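Local coordinates for protein L-threonine-O-3-phosphate decarboxylase (Porphyromonas gingivalis, PDB 3FKD) that probably binds pyridoxal 5'-phosphate and, as an aminotransferase-fold lyase, probably decarboxylates L-threonine O-3-phosphate, at residues R266-E271 with R283-T288; Y300-R305 with Q329-A334; T288-K293 with I304-N309. All blocks are in the same frame, centred on the assembly; numbering follows the deposited sequence.

Interaction 1 (R266-E271 with R283-T288); sequences RLDGVE and RLKKGT
Antiparallel strand pairing at one border of the smaller sheet defines this contact: strand 270-272, outermost in this chain, runs beside strand 279-284. Three backbone hydrogen bonds establish it. Glu271 and Arg283 form a hydrogen-bonded pair, with Glu271 N donating to Arg283 O over 2.9 Å in the carbonyl plane. In return, Arg283 N meets Glu271 O at 2.7 Å, nearly along the C=O axis and almost straight at the hydrogen (175°). Val270 and Leu284 are the adjacent non-hydrogen-bonded pair, their CA atoms 4.7 Å apart. Beyond them Lys285 N donates to Gly269 O at 2.7 Å, but it sits above the carbonyl plane and the bond is more bent (153°), as the chains leave the strands.

The two faces differ in character. On the inner one Val270 and Leu284 lie side by side, CG1 of Val270 against CD2 of Leu284 at 3.6 Å; Leu339 and Phe338 of helix 325-339 cover them. On the other face Glu271 and Arg283 also run alongside each other, both with CG anti to the backbone N. Their contact is Glu271 OE1 against Arg283 CD at 3.8 Å, with carboxylate and guanidinium planes 86° apart, and no salt bridge forms; Arg283 NE instead bonds to Tyr317 OH.

Where the strands part, Gly269 has a positive phi that would press a side chain against the preceding carbonyl. The Lys285 chain, bent at chi2 and chi3, folds over this glycine and brings NZ to 3.4 Å from Gly269 CA. That ammonium remains beyond salt-bridge range of Asp268, although the opposite charges may attract weakly. Such a two-stranded ladder, apolar beneath and charged above, is a beta hairpin at the border of a helix-backed sheet.

Interaction 2 (Y300-R305 with Q329-A334); sequences YNMLIR and QLFIKA
A helix laid across one face of a beta-sheet provides this buried apolar contact: helix 325-339 rests on the start of strand 302-306, and no hydrogen bond crosses between the segments. Tyr300, just ahead of the strand, has CG anti to its carbonyl carbon (chi1 -80°), and one face of its ring lies flat against Ala334. Ala334 CA stands 3.9 Å from the ring centroid and only 1° off the normal, a CH-pi contact, while Ala334 CB sits over the ring's near end, 3.8 Å from Tyr300 CG.

Selenomethionine Met302 reaches in beside it. Its SE atom lies 3.6 Å from Phe331 CA, and its bent end turns CE against the helix, 3.6 Å from Ala334 CB. The same CE also meets the carbonyl oxygen and CG of Leu330. The SE lies 5.1 Å from the centroid of the Phe331 ring and 65° off its normal, an oblique Met-aromatic contact.

This layered alpha/beta packing continues around Phe331, whose CG is anti to the backbone N. Ile304 CG2 approaches the edge of that ring near its plane, 4.0 Å from CE1. Phe260 of helix 250-266 meets the ring edge-to-face, while Met296 of helix 289-298 touches Met302, Phe331 and Ala334 alike.

Interaction 3 (T288-K293 with I304-N309); sequences TAAELK and IRDASN
At the edge of the Arg305 guanidinium, essentially in its plane, sits Asn309 OD1, which takes a hydrogen bond from Arg305 NH1 on a lone pair at 2.7 Å and 170°. The same NH1 also donates to Asp306 O at 2.8 Å, from above that carbonyl's plane, so one nitrogen ties the last strand residue, Asp306, to Asn309 three residues further on, bracing the turn that follows the strand. The other flat group, the Asp306 carboxylate, has CG anti to the backbone N (chi1 -175°) and reaches toward the first turn of helix 289-298. Its OD1 is gripped by Ser308 N at 2.7 Å, nearly along the C-O axis; this is an Asx turn. Ala289 CB touches the same oxygen at 3.4 Å.

The second oxygen, OD2, comes within 3.2 Å of Ala290 N, but the poor angle excludes a hydrogen bond. A carboxylate beside a helix N-terminus may nevertheless be stabilised in its charged form. The helix start has its own lock, a capping box: Thr288 OG1 accepts from Glu291 N at 3.3 Å, and Glu291 OE1 accepts weakly from Thr288 N.

One turn on, the extended Lys293 chain passes over Ile304, with Lys293 CB 3.5 Å from Ile304 CG1. Ile304 CG1 occupies the crowded position between N and the carbonyl carbon, and its CD1 also reaches Leu292 CG at 3.9 Å. A water bridges Lys293 NZ and Asp306 N by two weak bonds. Ala289 and Ile304 both touch Val318 of the intervening strand 317-321. Strands 279-284 and 302-306 run parallel, so helix 289-298 packed here is the connection of a beta-alpha-beta crossover that skips one strand.

Along the chain, interaction 1 closes before interaction 2 opens, and Thr288 passes directly from interaction 1 into interaction 3. All three reach the same mixed five-stranded sheet: 302-306 lies near one border and 270-272 at the other. Their centres form a compact triangle, about 14 Å between 1 and 2, about 12 Å between 1 and 3, and about 13 Å between 2 and 3. Interactions 2 and 3 share Ile304 and Arg305. Packing joins the sites, as where Leu284 CD1 meets Leu292 CD2 at 3.8 Å. Together they tie hairpin, crossover helix and final helix into one unit, consistent with the small domain of fold-type I pyridoxal phosphate enzymes.

Interaction 1 (R266-E271 with R283-T288)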
loop_
_atom_site.group_PDB
_atom_site.type_symbol
_atom_site.label_atom_id
_atom_site.label_comp_id
_atom_site.label_asym_id
_atom_site.label_seq_id
_atom_site.Cartn_x
_atom_site.Cartn_y
_atom_site.Cartn_z
ATOM N N ARG A 266 -17.379 -6.518 -38.689
ATOM C CA ARG A 266 -18.295 -6.180 -39.760
ATOM C C ARG A 266 -18.229 -4.705 -40.067
ATOM O O ARG A 266 -18.482 -4.292 -41.208
ATOM C CB ARG A 266 -19.729 -6.516 -39.384
ATOM C CG ARG A 266 -20.062 -7.954 -39.551
ATOM C CD ARG A 266 -21.528 -8.056 -39.606
ATOM N NE ARG A 266 -21.942 -9.395 -39.990
ATOM C CZ ARG A 266 -23.193 -9.813 -39.942
ATOM N NH1 ARG A 266 -24.149 -8.985 -39.534
ATOM N NH2 ARG A 266 -23.471 -11.049 -40.308
ATOM N N LEU A 267 -17.935 -3.909 -39.045
ATOM C CA LEU A 267 -17.841 -2.476 -39.244
ATOM C C LEU A 267 -16.709 -2.204 -40.206
ATOM O O LEU A 267 -15.706 -2.921 -40.206
ATOM C CB LEU A 267 -17.642 -1.727 -37.916
ATOM C CG LEU A 267 -18.953 -1.137 -37.368
ATOM C CD1 LEU A 267 -20.048 -2.177 -37.405
ATOM C CD2 LEU A 267 -18.791 -0.532 -35.976
ATOM N N ASP A 268 -16.891 -1.196 -41.054
ATOM C CA ASP A 268 -15.817 -0.758 -41.936
ATOM C C ASP A 268 -15.011 0.416 -41.369
ATOM O O ASP A 268 -15.565 1.444 -40.969
ATOM C CB ASP A 268 -16.342 -0.437 -43.329
ATOM C CG ASP A 268 -16.129 -1.594 -44.314
ATOM O OD1 ASP A 268 -17.140 -2.209 -44.787
ATOM O OD2 ASP A 268 -14.934 -1.889 -44.600
ATOM N N GLY A 269 -13.693 0.248 -41.338
ATOM C CA GLY A 269 -12.822 1.282 -40.848
ATOM C C GLY A 269 -12.215 0.869 -39.526
ATOM O O GLY A 269 -11.383 1.599 -38.980
ATOM N N VAL A 270 -12.651 -0.281 -39.006
ATOM C CA VAL A 270 -12.085 -0.828 -37.789
ATOM C C VAL A 270 -11.759 -2.306 -37.875
ATOM O O VAL A 270 -12.510 -3.100 -38.429
ATOM C CB VAL A 270 -12.948 -0.578 -36.532
ATOM C CG1 VAL A 270 -13.347 0.855 -36.453
ATOM C CG2 VAL A 270 -14.170 -1.506 -36.491
ATOM N N GLU A 271 -10.639 -2.651 -37.262
ATOM C CA GLU A 271 -10.119 -3.996 -37.238
ATOM C C GLU A 271 -9.929 -4.455 -35.770
ATOM O O GLU A 271 -9.301 -3.754 -34.977
ATOM C CB GLU A 271 -8.789 -3.981 -37.993
ATOM C CG GLU A 271 -7.847 -5.124 -37.669
ATOM C CD GLU A 271 -6.621 -5.149 -38.591
ATOM O OE1 GLU A 271 -5.768 -4.213 -38.515
ATOM O OE2 GLU A 271 -6.513 -6.122 -39.380
ATOM N N ARG A 283 -8.250 -1.618 -33.699
ATOM C CA ARG A 283 -7.518 -0.604 -34.469
ATOM C C ARG A 283 -8.452 0.217 -35.337
ATOM O O ARG A 283 -9.260 -0.337 -36.093
ATOM C CB ARG A 283 -6.492 -1.278 -35.373
ATOM C CG ARG A 283 -5.263 -0.446 -35.657
ATOM C CD ARG A 283 -4.452 -1.089 -36.757
ATOM N NE ARG A 283 -3.025 -0.889 -36.521
ATOM C CZ ARG A 283 -2.255 -0.086 -37.238
ATOM N NH1 ARG A 283 -0.969 0.049 -36.945
ATOM N NH2 ARG A 283 -2.783 0.588 -38.253
ATOM N N LEU A 284 -8.370 1.533 -35.208
ATOM C CA LEU A 284 -9.025 2.398 -36.164
ATOM C C LEU A 284 -8.176 2.483 -37.426
ATOM O O LEU A 284 -7.006 2.811 -37.339
ATOM C CB LEU A 284 -9.209 3.783 -35.582
ATOM C CG LEU A 284 -10.018 3.801 -34.295
ATOM C CD1 LEU A 284 -10.467 5.206 -33.997
ATOM C CD2 LEU A 284 -11.218 2.931 -34.459
ATOM N N LYS A 285 -8.755 2.146 -38.583
ATOM C CA LYS A 285 -8.124 2.400 -39.890
ATOM C C LYS A 285 -7.829 3.896 -40.031
ATOM O O LYS A 285 -6.721 4.286 -40.366
ATOM C CB LYS A 285 -9.018 1.912 -41.028
ATOM C CG LYS A 285 -8.834 2.672 -42.351
ATOM C CD LYS A 285 -10.162 2.788 -43.178
ATOM C CE LYS A 285 -10.590 1.473 -43.835
ATOM N NZ LYS A 285 -12.037 1.479 -44.161
ATOM N N LYS A 286 -8.812 4.737 -39.737
ATOM C CA LYS A 286 -8.584 6.184 -39.663
ATOM C C LYS A 286 -9.247 6.782 -38.409
ATOM O O LYS A 286 -10.239 6.256 -37.912
ATOM C CB LYS A 286 -9.124 6.888 -40.926
ATOM C CG LYS A 286 -8.591 6.339 -42.287
ATOM C CD LYS A 286 -7.181 6.874 -42.672
ATOM C CE LYS A 286 -6.509 6.019 -43.791
ATOM N NZ LYS A 286 -7.267 5.939 -45.091
ATOM N N GLY A 287 -8.726 7.895 -37.910
ATOM C CA GLY A 287 -9.207 8.413 -36.640
ATOM C C GLY A 287 -8.214 7.992 -35.567
ATOM O O GLY A 287 -7.445 7.055 -35.758
ATOM N N THR A 288 -8.192 8.696 -34.446
ATOM C CA THR A 288 -7.282 8.325 -33.375
ATOM C C THR A 288 -8.072 7.866 -32.166
ATOM O O THR A 288 -9.258 8.165 -32.030
ATOM C CB THR A 288 -6.364 9.487 -32.945
ATOM O OG1 THR A 288 -7.158 10.657 -32.718
ATOM C CG2 THR A 288 -5.300 9.779 -33.991
#

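Interaction 2 (Y300-R305 with Q329-A334)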
loop_
_atom_site.group_PDB
_atom_site.type_symbol
_atom_site.label_atom_id
_atom_site.label_comp_id
_atom_site.label_asym_id
_atom_site.label_seq_id
_atom_site.Cartn_x
_atom_site.Cartn_y
_atom_site.Cartn_z
ATOM N N TYR A 300 -21.885 9.709 -26.254
ATOM C CA TYR A 300 -22.604 8.493 -25.938
ATOM C C TYR A 300 -22.404 7.931 -24.500
ATOM O O TYR A 300 -22.872 6.840 -24.203
ATOM C CB TYR A 300 -22.270 7.454 -27.008
ATOM C CG TYR A 300 -23.059 7.636 -28.285
ATOM C CD1 TYR A 300 -24.322 7.060 -28.420
ATOM C CD2 TYR A 300 -22.546 8.365 -29.362
ATOM C CE1 TYR A 300 -25.057 7.205 -29.566
ATOM C CE2 TYR A 300 -23.281 8.528 -30.518
ATOM C CZ TYR A 300 -24.541 7.942 -30.619
ATOM O OH TYR A 300 -25.303 8.073 -31.766
ATOM N N ASN A 301 -21.710 8.666 -23.622
ATOM C CA ASN A 301 -21.606 8.263 -22.215
ATOM C C ASN A 301 -20.915 6.934 -21.979
ATOM O O ASN A 301 -21.215 6.237 -21.012
ATOM C CB ASN A 301 -22.995 8.142 -21.621
ATOM C CG ASN A 301 -23.733 9.457 -21.618
ATOM O OD1 ASN A 301 -23.296 10.427 -20.952
ATOM N ND2 ASN A 301 -24.868 9.516 -22.363
HETATM N N MSE A 302 -20.000 6.584 -22.873
HETATM C CA MSE A 302 -19.282 5.333 -22.792
HETATM C C MSE A 302 -17.799 5.575 -22.650
HETATM O O MSE A 302 -17.205 6.317 -23.437
HETATM C CB MSE A 302 -19.538 4.504 -24.037
HETATM C CG MSE A 302 -20.858 3.789 -24.002
HETATM SE SE MSE A 302 -21.369 3.039 -25.734
HETATM C CE MSE A 302 -22.892 4.213 -26.161
ATOM N N LEU A 303 -17.188 4.921 -21.676
ATOM C CA LEU A 303 -15.752 5.043 -21.524
ATOM C C LEU A 303 -14.969 3.910 -22.184
ATOM O O LEU A 303 -15.315 2.757 -22.064
ATOM C CB LEU A 303 -15.329 5.249 -20.047
ATOM C CG LEU A 303 -13.865 5.706 -19.885
ATOM C CD1 LEU A 303 -13.665 7.102 -20.452
ATOM C CD2 LEU A 303 -13.395 5.696 -18.435
ATOM N N ILE A 304 -13.892 4.272 -22.875
ATOM C CA ILE A 304 -13.005 3.304 -23.513
ATOM C C ILE A 304 -11.577 3.606 -23.078
ATOM O O ILE A 304 -11.295 4.720 -22.670
ATOM C CB ILE A 304 -13.101 3.373 -25.059
ATOM C CG1 ILE A 304 -12.460 4.650 -25.588
ATOM C CG2 ILE A 304 -14.516 3.381 -25.468
ATOM C CD1 ILE A 304 -12.417 4.721 -27.040
ATOM N N ARG A 305 -10.687 2.619 -23.171
ATOM C CA ARG A 305 -9.261 2.821 -22.941
ATOM C C ARG A 305 -8.446 3.194 -24.205
ATOM O O ARG A 305 -8.161 2.359 -25.057
ATOM C CB ARG A 305 -8.674 1.575 -22.264
ATOM C CG ARG A 305 -7.172 1.562 -22.090
ATOM C CD ARG A 305 -6.671 2.502 -20.996
ATOM N NE ARG A 305 -5.520 1.931 -20.263
ATOM C CZ ARG A 305 -4.254 2.186 -20.582
ATOM N NH1 ARG A 305 -3.973 3.002 -21.593
ATOM N NH2 ARG A 305 -3.269 1.631 -19.899
ATOM N N GLN A 329 -24.312 -3.961 -27.875
ATOM C CA GLN A 329 -25.089 -3.627 -29.056
ATOM C C GLN A 329 -25.067 -2.101 -29.221
ATOM O O GLN A 329 -24.716 -1.562 -30.272
ATOM C CB GLN A 329 -26.516 -4.180 -28.925
ATOM C CG GLN A 329 -27.354 -4.140 -30.213
ATOM C CD GLN A 329 -26.901 -5.153 -31.292
ATOM O OE1 GLN A 329 -25.737 -5.597 -31.304
ATOM N NE2 GLN A 329 -27.829 -5.519 -32.206
ATOM N N LEU A 330 -25.390 -1.412 -28.142
ATOM C CA LEU A 330 -25.460 0.033 -28.145
ATOM C C LEU A 330 -24.088 0.726 -28.316
ATOM O O LEU A 330 -24.014 1.910 -28.673
ATOM C CB LEU A 330 -26.117 0.463 -26.855
ATOM C CG LEU A 330 -26.265 1.949 -26.616
ATOM C CD1 LEU A 330 -26.718 2.636 -27.897
ATOM C CD2 LEU A 330 -27.254 2.145 -25.451
ATOM N N PHE A 331 -23.005 -0.006 -28.079
ATOM C CA PHE A 331 -21.679 0.534 -28.320
ATOM C C PHE A 331 -21.337 0.448 -29.806
ATOM O O PHE A 331 -20.608 1.274 -30.340
ATOM C CB PHE A 331 -20.651 -0.207 -27.459
ATOM C CG PHE A 331 -19.234 0.029 -27.861
ATOM C CD1 PHE A 331 -18.377 0.720 -27.034
ATOM C CD2 PHE A 331 -18.747 -0.460 -29.061
ATOM C CE1 PHE A 331 -17.049 0.924 -27.403
ATOM C CE2 PHE A 331 -17.436 -0.251 -29.445
ATOM C CZ PHE A 331 -16.588 0.434 -28.621
ATOM N N ILE A 332 -21.878 -0.566 -30.470
ATOM C CA ILE A 332 -21.711 -0.709 -31.913
ATOM C C ILE A 332 -22.336 0.450 -32.737
ATOM O O ILE A 332 -21.766 0.887 -33.726
ATOM C CB ILE A 332 -22.287 -2.032 -32.395
ATOM C CG1 ILE A 332 -21.538 -3.185 -31.758
ATOM C CG2 ILE A 332 -22.228 -2.113 -33.938
ATOM C CD1 ILE A 332 -20.357 -3.596 -32.561
ATOM N N LYS A 333 -23.508 0.933 -32.341
ATOM C CA LYS A 333 -24.082 2.106 -32.989
ATOM C C LYS A 333 -23.220 3.314 -32.661
ATOM O O LYS A 333 -22.792 4.043 -33.552
ATOM C CB LYS A 333 -25.514 2.313 -32.533
ATOM C CG LYS A 333 -26.327 1.060 -32.745
ATOM C CD LYS A 333 -27.834 1.307 -32.844
ATOM C CE LYS A 333 -28.526 0.064 -33.405
ATOM N NZ LYS A 333 -29.931 -0.124 -32.892
ATOM N N ALA A 334 -22.950 3.504 -31.377
ATOM C CA ALA A 334 -22.099 4.583 -30.935
ATOM C C ALA A 334 -20.891 4.672 -31.857
ATOM O O ALA A 334 -20.548 5.738 -32.343
ATOM C CB ALA A 334 -21.666 4.345 -29.507
#

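Interaction 3 (T288-K293 with I304-N309)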
loop_
_atom_site.group_PDB
_atom_site.type_symbol
_atom_site.label_atom_id
_atom_site.label_comp_id
_atom_site.label_asym_id
_atom_site.label_seq_id
_atom_site.Cartn_x
_atom_site.Cartn_y
_atom_site.Cartn_z
ATOM N N THR A 288 -8.192 8.696 -34.446
ATOM C CA THR A 288 -7.282 8.325 -33.375
ATOM C C THR A 288 -8.072 7.866 -32.166
ATOM O O THR A 288 -9.258 8.165 -32.030
ATOM C CB THR A 288 -6.364 9.487 -32.945
ATOM O OG1 THR A 288 -7.158 10.657 -32.718
ATOM C CG2 THR A 288 -5.300 9.779 -33.991
ATOM N N ALA A 289 -7.384 7.133 -31.300
ATOM C CA ALA A 289 -7.922 6.672 -30.039
ATOM C C ALA A 289 -8.383 7.851 -29.180
ATOM O O ALA A 289 -9.493 7.851 -28.663
ATOM C CB ALA A 289 -6.881 5.882 -29.330
ATOM N N ALA A 290 -7.531 8.854 -29.015
ATOM C CA ALA A 290 -7.941 10.084 -28.346
ATOM C C ALA A 290 -9.254 10.598 -28.936
ATOM O O ALA A 290 -10.221 10.842 -28.195
ATOM C CB ALA A 290 -6.855 11.153 -28.424
ATOM N N GLU A 291 -9.298 10.761 -30.256
ATOM C CA GLU A 291 -10.542 11.186 -30.915
ATOM C C GLU A 291 -11.745 10.306 -30.555
ATOM O O GLU A 291 -12.772 10.804 -30.141
ATOM C CB GLU A 291 -10.389 11.217 -32.427
ATOM C CG GLU A 291 -9.688 12.441 -32.972
ATOM C CD GLU A 291 -9.366 12.296 -34.477
ATOM O OE1 GLU A 291 -10.078 11.510 -35.170
ATOM O OE2 GLU A 291 -8.412 12.957 -34.961
ATOM N N LEU A 292 -11.604 9.000 -30.735
ATOM C CA LEU A 292 -12.689 8.063 -30.458
ATOM C C LEU A 292 -13.197 8.136 -29.019
ATOM O O LEU A 292 -14.413 8.114 -28.797
ATOM C CB LEU A 292 -12.293 6.622 -30.800
ATOM C CG LEU A 292 -13.417 5.568 -30.743
ATOM C CD1 LEU A 292 -14.646 5.944 -31.589
ATOM C CD2 LEU A 292 -12.896 4.214 -31.182
ATOM N N LYS A 293 -12.269 8.249 -28.065
ATOM C CA LYS A 293 -12.574 8.153 -26.640
ATOM C C LYS A 293 -13.354 9.362 -26.105
ATOM O O LYS A 293 -14.187 9.240 -25.197
ATOM C CB LYS A 293 -11.274 7.965 -25.827
ATOM C CG LYS A 293 -11.438 8.169 -24.333
ATOM C CD LYS A 293 -10.094 8.176 -23.576
ATOM C CE LYS A 293 -10.287 8.247 -22.024
ATOM N NZ LYS A 293 -9.080 8.804 -21.370
ATOM N N ILE A 304 -13.892 4.272 -22.875
ATOM C CA ILE A 304 -13.005 3.304 -23.513
ATOM C C ILE A 304 -11.577 3.606 -23.078
ATOM O O ILE A 304 -11.295 4.720 -22.670
ATOM C CB ILE A 304 -13.101 3.373 -25.059
ATOM C CG1 ILE A 304 -12.460 4.650 -25.588
ATOM C CG2 ILE A 304 -14.516 3.381 -25.468
ATOM C CD1 ILE A 304 -12.417 4.721 -27.040
ATOM N N ARG A 305 -10.687 2.619 -23.171
ATOM C CA ARG A 305 -9.261 2.821 -22.941
ATOM C C ARG A 305 -8.446 3.194 -24.205
ATOM O O ARG A 305 -8.161 2.359 -25.057
ATOM C CB ARG A 305 -8.674 1.575 -22.264
ATOM C CG ARG A 305 -7.172 1.562 -22.090
ATOM C CD ARG A 305 -6.671 2.502 -20.996
ATOM N NE ARG A 305 -5.520 1.931 -20.263
ATOM C CZ ARG A 305 -4.254 2.186 -20.582
ATOM N NH1 ARG A 305 -3.973 3.002 -21.593
ATOM N NH2 ARG A 305 -3.269 1.631 -19.899
ATOM N N ASP A 306 -8.056 4.456 -24.300
ATOM C CA ASP A 306 -7.004 4.829 -25.238
ATOM C C ASP A 306 -5.748 3.988 -24.957
ATOM O O ASP A 306 -5.087 4.131 -23.905
ATOM C CB ASP A 306 -6.690 6.317 -25.116
ATOM C CG ASP A 306 -5.686 6.807 -26.156
ATOM O OD1 ASP A 306 -4.804 6.029 -26.608
ATOM O OD2 ASP A 306 -5.793 7.995 -26.526
ATOM N N ALA A 307 -5.435 3.090 -25.878
ATOM C CA ALA A 307 -4.279 2.220 -25.737
ATOM C C ALA A 307 -2.939 2.812 -26.283
ATOM O O ALA A 307 -1.912 2.133 -26.283
ATOM C CB ALA A 307 -4.573 0.876 -26.381
ATOM N N SER A 308 -2.964 4.068 -26.718
ATOM C CA SER A 308 -1.778 4.728 -27.295
ATOM C C SER A 308 -0.518 4.644 -26.414
ATOM O O SER A 308 0.585 4.545 -26.931
ATOM C CB SER A 308 -2.066 6.203 -27.613
ATOM N N ASN A 309 -0.688 4.647 -25.090
ATOM C CA ASN A 309 0.472 4.701 -24.202
ATOM C C ASN A 309 1.100 3.345 -23.891
ATOM O O ASN A 309 1.948 3.247 -23.016
ATOM C CB ASN A 309 0.174 5.488 -22.912
ATOM C CG ASN A 309 -0.795 4.758 -21.955
ATOM O OD1 ASN A 309 -1.493 3.788 -22.318
ATOM N ND2 ASN A 309 -0.840 5.239 -20.720
HETATM O O HOH W 1 -7.452 6.004 -21.664
#